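PDB 5YUQ: chintase from Rhizomucor miehei, which hydrolyses the beta-1,4-glycosidic linkages of chitin, probably through the substrate-assisted mechanism of family 18 glycoside hydrolases. Local coordinates for residues 103-108 and 146-151; 180-185 and 233-238; 310-315 and 325-330. All blocks are in the same frame, centred on the assembly; numbering follows the deposited sequence.

Interaction 1. Residues 103-108 and 146-151; sequences NLDWEY and TTAVPT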
loop_
_atom_site.group_PDB
_atom_site.type_symbol
_atom_site.label_atom_id
_atom_site.label_comp_id
_atom_site.label_asym_id
_atom_site.label_seq_id
_atom_site.Cartn_x
_atom_site.Cartn_y
_atom_site.Cartn_z
ATOM N N ASN A 103 -2.351 4.579 -11.821
ATOM C CA ASN A 103 -1.974 4.741 -10.430
ATOM C C ASN A 103 -0.461 4.588 -10.354
ATOM O O ASN A 103 0.060 3.502 -10.571
ATOM C CB ASN A 103 -2.672 3.653 -9.593
ATOM C CG ASN A 103 -2.192 3.617 -8.147
ATOM O OD1 ASN A 103 -1.459 2.713 -7.741
ATOM N ND2 ASN A 103 -2.633 4.588 -7.356
ATOM N N LEU A 104 0.257 5.665 -10.057
ATOM C CA LEU A 104 1.716 5.594 -10.047
ATOM C C LEU A 104 2.196 5.244 -8.644
ATOM O O LEU A 104 1.821 5.897 -7.675
ATOM C CB LEU A 104 2.345 6.896 -10.562
ATOM C CG LEU A 104 1.881 7.292 -11.970
ATOM C CD1 LEU A 104 2.726 8.446 -12.514
ATOM C CD2 LEU A 104 1.883 6.107 -12.926
ATOM N N ASP A 105 2.984 4.174 -8.541
ATOM C CA ASP A 105 3.410 3.620 -7.259
ATOM C C ASP A 105 4.934 3.537 -7.199
ATOM O O ASP A 105 5.524 2.477 -7.019
ATOM C CB ASP A 105 2.764 2.237 -7.063
ATOM C CG ASP A 105 2.919 1.691 -5.659
ATOM O OD1 ASP A 105 3.371 2.413 -4.742
ATOM O OD2 ASP A 105 2.578 0.508 -5.455
ATOM N N TRP A 106 5.569 4.683 -7.358
ATOM C CA TRP A 106 7.008 4.793 -7.206
ATOM C C TRP A 106 7.351 4.702 -5.724
ATOM O O TRP A 106 6.916 5.533 -4.919
ATOM C CB TRP A 106 7.429 6.150 -7.770
ATOM C CG TRP A 106 8.898 6.455 -7.774
ATOM C CD1 TRP A 106 9.909 5.708 -7.244
ATOM C CD2 TRP A 106 9.511 7.611 -8.352
ATOM N NE1 TRP A 106 11.121 6.335 -7.456
ATOM C CE2 TRP A 106 10.898 7.506 -8.131
ATOM C CE3 TRP A 106 9.017 8.726 -9.036
ATOM C CZ2 TRP A 106 11.798 8.464 -8.581
ATOM C CZ3 TRP A 106 9.908 9.685 -9.476
ATOM C CH2 TRP A 106 11.287 9.546 -9.249
ATOM N N GLU A 107 8.127 3.686 -5.370
ATOM C CA GLU A 107 8.518 3.463 -3.989
ATOM C C GLU A 107 10.047 3.518 -3.897
ATOM O O GLU A 107 10.683 2.471 -3.971
ATOM C CB GLU A 107 7.986 2.107 -3.492
ATOM C CG GLU A 107 6.460 1.994 -3.578
ATOM C CD GLU A 107 5.912 0.703 -2.981
ATOM O OE1 GLU A 107 6.702 -0.140 -2.507
ATOM O OE2 GLU A 107 4.676 0.536 -2.975
ATOM N N TYR A 108 10.659 4.699 -3.730
ATOM C CA TYR A 108 9.994 5.986 -3.511
ATOM C C TYR A 108 10.848 7.080 -4.138
ATOM O O TYR A 108 12.042 6.879 -4.358
ATOM C CB TYR A 108 9.901 6.280 -2.010
ATOM C CG TYR A 108 9.253 5.193 -1.203
ATOM C CD1 TYR A 108 7.877 5.166 -1.021
ATOM C CD2 TYR A 108 10.012 4.183 -0.618
ATOM C CE1 TYR A 108 7.274 4.169 -0.288
ATOM C CE2 TYR A 108 9.415 3.176 0.113
ATOM C CZ TYR A 108 8.044 3.178 0.280
ATOM O OH TYR A 108 7.435 2.187 1.014
ATOM N N THR A 146 -3.787 8.831 -10.150
ATOM C CA THR A 146 -3.575 8.714 -8.721
ATOM C C THR A 146 -2.163 8.248 -8.457
ATOM O O THR A 146 -1.442 7.827 -9.369
ATOM C CB THR A 146 -4.558 7.728 -8.046
ATOM O OG1 THR A 146 -4.391 6.416 -8.604
ATOM C CG2 THR A 146 -5.994 8.187 -8.245
ATOM N N THR A 147 -1.766 8.343 -7.200
ATOM C CA THR A 147 -0.451 7.878 -6.794
ATOM C C THR A 147 -0.579 7.185 -5.451
ATOM O O THR A 147 -1.344 7.629 -4.594
ATOM C CB THR A 147 0.581 9.041 -6.746
ATOM O OG1 THR A 147 1.819 8.561 -6.219
ATOM C CG2 THR A 147 0.079 10.168 -5.871
ATOM N N ALA A 148 0.116 6.062 -5.292
ATOM C CA ALA A 148 0.202 5.401 -3.999
ATOM C C ALA A 148 1.418 5.970 -3.295
ATOM O O ALA A 148 2.519 5.977 -3.849
ATOM C CB ALA A 148 0.338 3.900 -4.169
ATOM N N VAL A 149 1.221 6.445 -2.070
ATOM C CA VAL A 149 2.229 7.261 -1.397
ATOM C C VAL A 149 2.601 6.724 -0.018
ATOM O O VAL A 149 1.815 6.020 0.616
ATOM C CB VAL A 149 1.723 8.708 -1.257
ATOM C CG1 VAL A 149 1.280 9.256 -2.602
ATOM C CG2 VAL A 149 0.576 8.781 -0.269
ATOM N N PRO A 150 3.815 7.051 0.456
ATOM C CA PRO A 150 4.229 6.657 1.804
ATOM C C PRO A 150 3.527 7.484 2.879
ATOM O O PRO A 150 2.714 8.352 2.564
ATOM C CB PRO A 150 5.741 6.934 1.806
ATOM C CG PRO A 150 5.918 8.019 0.773
ATOM C CD PRO A 150 4.891 7.723 -0.291
ATOM N N THR A 151 3.856 7.220 4.138
ATOM C CA THR A 151 3.138 7.821 5.263
ATOM C C THR A 151 3.577 9.262 5.566
ATOM O O THR A 151 3.067 9.891 6.492
ATOM C CB THR A 151 3.277 6.947 6.512
ATOM O OG1 THR A 151 4.649 6.560 6.654
ATOM C CG2 THR A 151 2.417 5.692 6.372
HETATM O O HOH W 1 4.607 7.123 -5.298
HETATM O O HOH W 2 5.066 5.329 -2.648
#
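N103 pairs with T146, and L104 with T147, in a parallel pairing of adjacent strands. L104 N donates to T146 O over 2.8 Å, and one step on A148 N donates to L104 O over 2.9 Å, bent to 149° at the hydrogen. That same L104 O has the hydroxyl of T147 beside it, OG1 lying 3.0 Å away; OG1 also bonds to Y128 OH, so where its proton points is not settled.

On the N103 side of the sheet, CG stands anti to the backbone N (chi1 172°), which carries the amide nitrogen to T146 on the adjacent strand. ND2 then meets T146 OG1 at 2.8 Å, in the amide plane and almost straight (171°), while N103 OD1 is taken up by the hydroxyls of Y7 and S63. Further on, the methyl of A148 sits 3.4 Å from D105 OD1. As the chains diverge, two waters join them by donating to both W106 O and A148 O, although each has more acceptors nearby than protons. The Y108 ring slides obliquely past P150, CE1 3.8 Å from P150 CB.

D105 and E107 fall at the last Asp and Glu of the family 18 DxxDxDxE signature, with N103 at the middle Asp position. E107, probably the proton donor as in relatives, lies near the C-terminal end of strand 101-105, beside strand 144-149 in the TIM barrel.

Interaction 2. Residues 180-185 and 233-238; sequences AYDVNG and PFYGRV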
loop_
_atom_site.group_PDB
_atom_site.type_symbol
_atom_site.label_atom_id
_atom_site.label_comp_id
_atom_site.label_asym_id
_atom_site.label_seq_id
_atom_site.Cartn_x
_atom_site.Cartn_y
_atom_site.Cartn_z
ATOM N N ALA A 180 -0.781 3.214 4.508
ATOM C CA ALA A 180 -0.675 3.148 5.959
ATOM C C ALA A 180 -0.652 1.707 6.429
ATOM O O ALA A 180 -1.504 1.274 7.196
ATOM C CB ALA A 180 -1.839 3.883 6.595
ATOM N N TYR A 181 0.340 0.971 5.954
ATOM C CA TYR A 181 0.536 -0.403 6.352
ATOM C C TYR A 181 2.011 -0.698 6.154
ATOM O O TYR A 181 2.740 0.148 5.635
ATOM C CB TYR A 181 -0.380 -1.354 5.569
ATOM C CG TYR A 181 -0.563 -1.066 4.092
ATOM C CD1 TYR A 181 0.458 -1.297 3.189
ATOM C CD2 TYR A 181 -1.784 -0.631 3.597
ATOM C CE1 TYR A 181 0.293 -1.059 1.834
ATOM C CE2 TYR A 181 -1.972 -0.403 2.237
ATOM C CZ TYR A 181 -0.930 -0.623 1.362
ATOM O OH TYR A 181 -1.097 -0.410 0.014
ATOM N N ASP A 182 2.454 -1.867 6.609
ATOM C CA ASP A 182 3.878 -2.175 6.690
ATOM C C ASP A 182 4.608 -1.088 7.465
ATOM O O ASP A 182 5.744 -0.737 7.141
ATOM C CB ASP A 182 4.507 -2.333 5.303
ATOM C CG ASP A 182 3.869 -3.432 4.493
ATOM O OD1 ASP A 182 3.241 -4.340 5.080
ATOM O OD2 ASP A 182 4.000 -3.385 3.256
ATOM N N VAL A 183 3.955 -0.561 8.492
ATOM C CA VAL A 183 4.510 0.566 9.226
ATOM C C VAL A 183 5.660 0.113 10.114
ATOM O O VAL A 183 6.731 0.728 10.120
ATOM C CB VAL A 183 3.441 1.285 10.063
ATOM C CG1 VAL A 183 4.097 2.351 10.932
ATOM C CG2 VAL A 183 2.391 1.912 9.154
ATOM N N ASN A 184 5.456 -0.979 10.842
ATOM C CA ASN A 184 6.506 -1.482 11.710
ATOM C C ASN A 184 7.044 -2.825 11.253
ATOM O O ASN A 184 6.365 -3.570 10.539
ATOM C CB ASN A 184 6.005 -1.548 13.146
ATOM C CG ASN A 184 5.689 -0.180 13.692
ATOM O OD1 ASN A 184 6.591 0.601 13.968
ATOM N ND2 ASN A 184 4.407 0.124 13.838
ATOM N N GLY A 185 8.275 -3.117 11.644
ATOM C CA GLY A 185 8.885 -4.386 11.306
ATOM C C GLY A 185 10.228 -4.563 11.968
ATOM O O GLY A 185 10.492 -4.003 13.034
ATOM N N PRO A 233 -4.789 -2.755 4.979
ATOM C CA PRO A 233 -4.303 -4.081 4.596
ATOM C C PRO A 233 -5.339 -5.176 4.822
ATOM O O PRO A 233 -6.119 -5.101 5.779
ATOM C CB PRO A 233 -3.128 -4.287 5.553
ATOM C CG PRO A 233 -3.584 -3.599 6.811
ATOM C CD PRO A 233 -4.397 -2.398 6.356
ATOM N N PHE A 234 -5.349 -6.179 3.947
ATOM C CA PHE A 234 -6.151 -7.386 4.174
ATOM C C PHE A 234 -5.241 -8.518 4.646
ATOM O O PHE A 234 -5.522 -9.701 4.427
ATOM C CB PHE A 234 -6.902 -7.803 2.907
ATOM C CG PHE A 234 -8.209 -7.071 2.683
ATOM C CD1 PHE A 234 -8.505 -5.891 3.356
ATOM C CD2 PHE A 234 -9.149 -7.580 1.800
ATOM C CE1 PHE A 234 -9.727 -5.230 3.136
ATOM C CE2 PHE A 234 -10.359 -6.931 1.578
ATOM C CZ PHE A 234 -10.643 -5.751 2.242
ATOM N N TYR A 235 -4.152 -8.137 5.308
ATOM C CA TYR A 235 -3.172 -9.074 5.842
ATOM C C TYR A 235 -2.610 -8.492 7.124
ATOM O O TYR A 235 -2.788 -7.301 7.408
ATOM C CB TYR A 235 -2.021 -9.265 4.844
ATOM C CG TYR A 235 -1.219 -7.992 4.605
ATOM C CD1 TYR A 235 -1.654 -7.032 3.698
ATOM C CD2 TYR A 235 -0.039 -7.755 5.290
ATOM C CE1 TYR A 235 -0.943 -5.875 3.488
ATOM C CE2 TYR A 235 0.687 -6.592 5.088
ATOM C CZ TYR A 235 0.229 -5.659 4.182
ATOM O OH TYR A 235 0.921 -4.488 3.949
ATOM N N GLY A 236 -1.918 -9.333 7.883
ATOM C CA GLY A 236 -1.164 -8.887 9.032
ATOM C C GLY A 236 0.283 -9.311 8.876
ATOM O O GLY A 236 0.665 -9.860 7.839
ATOM N N ARG A 237 1.090 -9.055 9.895
ATOM C CA ARG A 237 2.498 -9.452 9.853
ATOM C C ARG A 237 2.907 -10.087 11.163
ATOM O O ARG A 237 2.495 -9.632 12.232
ATOM C CB ARG A 237 3.394 -8.247 9.565
ATOM C CG ARG A 237 4.882 -8.517 9.786
ATOM C CD ARG A 237 5.774 -7.461 9.127
ATOM N NE ARG A 237 5.565 -7.442 7.682
ATOM C CZ ARG A 237 4.760 -6.595 7.061
ATOM N NH1 ARG A 237 4.109 -5.667 7.756
ATOM N NH2 ARG A 237 4.617 -6.662 5.748
ATOM N N VAL A 238 3.701 -11.151 11.083
ATOM C CA VAL A 238 4.278 -11.730 12.283
ATOM C C VAL A 238 5.674 -11.182 12.560
ATOM O O VAL A 238 6.442 -10.897 11.639
ATOM C CB VAL A 238 4.315 -13.281 12.242
ATOM C CG1 VAL A 238 2.902 -13.843 12.281
ATOM C CG2 VAL A 238 5.077 -13.779 11.021
HETATM O O HOH W 3 4.238 -4.665 10.331
#
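Y181 and D182 close an M-x-Y-D sequence, a hallmark of family 18 glycoside hydrolases, and both lie against residues 233-238 of strand 228-240. D182 OD1 is the focus. Y235 OH donates to it over 2.6 Å, and R237 NH2 over 2.8 Å as part of a salt bridge; the two donors reach it from opposite faces of the carboxylate, each well above its plane. D182 OD1 in turn lies close to the guanidinium plane, at its edge, and R237 NH1 adds a weak bond of 3.1 Å to the same oxygen. Both nitrogens thus converge on the single oxygen OD1, and with the carboxylate and guanidinium planes 73° apart this is not the flat pairing of two nitrogens with two oxygens.

In relatives the aspartate and tyrosine of this sequence act on the N-acetyl group of the substrate; holding D182 from two sides is consistent with such a site at the C-terminal end of the barrel strands. Y181 itself takes the confined position between backbone N and carbonyl carbon (chi1 40°). Its CD1 consequently lies 3.3 Å from Y235 OH, the two side chains crossing at about a right angle, and its CB rests 4.0 Å from P233 CB. R237 bends at chi3 (-61°) to bring its head round. R237 NE is bonded to S282 O, and N194 OD1 accepts from D182 N.

Interaction 3. Residues 310-315 and 325-330; sequences SKTPYA and SFDDAA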
loop_
_atom_site.group_PDB
_atom_site.type_symbol
_atom_site.label_atom_id
_atom_site.label_comp_id
_atom_site.label_asym_id
_atom_site.label_seq_id
_atom_site.Cartn_x
_atom_site.Cartn_y
_atom_site.Cartn_z
ATOM N N SER A 310 -3.438 1.738 18.979
ATOM C CA SER A 310 -3.429 1.700 17.518
ATOM C C SER A 310 -4.778 1.325 16.933
ATOM O O SER A 310 -4.983 1.451 15.729
ATOM C CB SER A 310 -2.363 0.725 17.009
ATOM O OG SER A 310 -2.693 -0.609 17.346
ATOM N N LYS A 311 -5.695 0.879 17.793
ATOM C CA LYS A 311 -7.002 0.369 17.384
ATOM C C LYS A 311 -6.871 -0.804 16.424
ATOM O O LYS A 311 -7.544 -0.839 15.396
ATOM C CB LYS A 311 -7.866 1.463 16.735
ATOM C CG LYS A 311 -7.893 2.778 17.491
ATOM C CD LYS A 311 -8.567 2.617 18.842
ATOM C CE LYS A 311 -8.484 3.921 19.631
ATOM N NZ LYS A 311 -8.973 3.770 21.036
ATOM N N THR A 312 -6.024 -1.775 16.775
ATOM C CA THR A 312 -5.843 -2.979 15.960
ATOM C C THR A 312 -5.711 -4.217 16.833
ATOM O O THR A 312 -5.253 -4.122 17.975
ATOM C CB THR A 312 -4.583 -2.895 15.064
ATOM O OG1 THR A 312 -3.419 -2.704 15.880
ATOM C CG2 THR A 312 -4.686 -1.738 14.073
ATOM N N PRO A 313 -6.091 -5.380 16.287
ATOM C CA PRO A 313 -5.943 -6.633 17.035
ATOM C C PRO A 313 -4.525 -7.152 16.901
ATOM O O PRO A 313 -3.831 -6.842 15.931
ATOM C CB PRO A 313 -6.896 -7.577 16.301
ATOM C CG PRO A 313 -6.838 -7.084 14.870
ATOM C CD PRO A 313 -6.772 -5.581 14.994
ATOM N N TYR A 314 -4.091 -7.939 17.875
ATOM C CA TYR A 314 -2.842 -8.647 17.723
ATOM C C TYR A 314 -2.966 -9.961 18.452
ATOM O O TYR A 314 -3.866 -10.137 19.270
ATOM C CB TYR A 314 -1.652 -7.825 18.233
ATOM C CG TYR A 314 -1.664 -7.513 19.711
ATOM C CD1 TYR A 314 -2.400 -6.445 20.214
ATOM C CD2 TYR A 314 -0.908 -8.261 20.599
ATOM C CE1 TYR A 314 -2.393 -6.148 21.564
ATOM C CE2 TYR A 314 -0.896 -7.972 21.943
ATOM C CZ TYR A 314 -1.642 -6.925 22.422
ATOM O OH TYR A 314 -1.632 -6.645 23.765
ATOM N N ALA A 315 -2.092 -10.900 18.123
ATOM C CA ALA A 315 -2.189 -12.224 18.712
ATOM C C ALA A 315 -0.799 -12.761 18.975
ATOM O O ALA A 315 0.146 -12.444 18.257
ATOM C CB ALA A 315 -2.972 -13.157 17.794
ATOM N N SER A 325 0.474 -8.903 14.205
ATOM C CA SER A 325 -0.327 -7.690 14.177
ATOM C C SER A 325 -1.174 -7.781 12.929
ATOM O O SER A 325 -0.650 -8.038 11.848
ATOM C CB SER A 325 0.548 -6.444 14.103
ATOM O OG SER A 325 -0.277 -5.317 13.815
ATOM N N PHE A 326 -2.477 -7.574 13.065
ATOM C CA PHE A 326 -3.357 -7.703 11.906
ATOM C C PHE A 326 -4.505 -6.714 11.919
ATOM O O PHE A 326 -4.549 -5.829 12.771
ATOM C CB PHE A 326 -3.849 -9.155 11.719
ATOM C CG PHE A 326 -4.725 -9.692 12.838
ATOM C CD1 PHE A 326 -4.187 -10.005 14.082
ATOM C CD2 PHE A 326 -6.082 -9.945 12.612
ATOM C CE1 PHE A 326 -4.991 -10.529 15.097
ATOM C CE2 PHE A 326 -6.889 -10.466 13.620
ATOM C CZ PHE A 326 -6.346 -10.763 14.860
ATOM N N ASP A 327 -5.403 -6.845 10.948
ATOM C CA ASP A 327 -6.621 -6.055 10.930
ATOM C C ASP A 327 -7.810 -6.966 10.762
ATOM O O ASP A 327 -7.745 -7.960 10.037
ATOM C CB ASP A 327 -6.585 -5.017 9.816
ATOM C CG ASP A 327 -5.914 -3.750 10.260
ATOM O OD1 ASP A 327 -6.616 -2.884 10.827
ATOM O OD2 ASP A 327 -4.682 -3.631 10.088
ATOM N N ASP A 328 -8.887 -6.640 11.468
ATOM C CA ASP A 328 -10.104 -7.436 11.392
ATOM C C ASP A 328 -11.284 -6.534 11.067
ATOM O O ASP A 328 -11.098 -5.379 10.685
ATOM C CB ASP A 328 -10.334 -8.239 12.680
ATOM C CG ASP A 328 -10.327 -7.376 13.931
ATOM O OD1 ASP A 328 -10.394 -6.139 13.821
ATOM O OD2 ASP A 328 -10.275 -7.946 15.051
ATOM N N ALA A 329 -12.501 -7.049 11.190
ATOM C CA ALA A 329 -13.650 -6.233 10.823
ATOM C C ALA A 329 -13.724 -4.994 11.698
ATOM O O ALA A 329 -14.017 -3.904 11.203
ATOM C CB ALA A 329 -14.929 -7.032 10.908
ATOM N N ALA A 330 -13.449 -5.158 12.990
ATOM C CA ALA A 330 -13.528 -4.036 13.924
ATOM C C ALA A 330 -12.510 -2.950 13.599
ATOM O O ALA A 330 -12.849 -1.765 13.534
ATOM C CB ALA A 330 -13.334 -4.522 15.352
HETATM O O HOH W 4 -1.811 -4.897 15.906
#
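P313 sets CG and CB over one face of the F326 ring: its CG stands 3.6 Å from the ring centroid, only 9° off the normal, a CH-pi contact, with P313 CB 3.5 Å from F326 CZ. F326 can offer that face because its CG occupies the position between backbone N and carbonyl carbon (chi1 64°), which turns the ring back over the proline. A315 approaches the same ring at its edge, through its backbone N. D328 slides past the proline in the opposite direction, its carboxylate flanking the other face of the pyrrolidine with OD2 3.5 Å from P313 CG.

A backbone bond fixes the register next to this packing. F326 N donates to P313 O, long at 3.3 Å but almost straight (176°), just beyond Y314 and S325, which form a non-hydrogen-bonded antiparallel pair. P313 O receives a second donor from a water, which also sits 2.7 Å from T312 OG1 and 2.6 Å from S325 OG; S325 OG is bonded to N194 N as well.

Further out, D328 is the N-cap of helix 329-341. Its side chain takes a backbone N of the first turn and D328 N bonds to S331 OG, consistent with a capping box. D327 OD1 meets S331 OG and pairs with K335. W287 and I290 of helix 287-292 pack on F326. The contact thus joins hairpin 312-317/322-325, consistent with the alpha/beta insertion that many family 18 chitinases carry after the seventh barrel strand, to helix 329-341, which leads into the eighth strand, 346-350.

How the interactions relate
Interactions 1, 2 and 3 follow one another along the chain without interleaving, and step from the barrel toward its insertion. Interaction 1 joins neighbouring barrel strands 101-105 and 144-149; interaction 2 is centred about 17 Å away, beyond strand 175-178 on strand 228-240, and the two touch where T151 CG2 packs 4.0 Å from A180 CA. Interaction 3 is centred about 10 Å from interaction 2, reached directly through a probable hydrogen bond of 2.8 Å from R237 N to S325 O. Interactions 1 and 3 do not meet, their centres lying about 24 Å apart. Strand 228-240 therefore links the presumed catalytic end of the barrel to the hairpin strand 322-325.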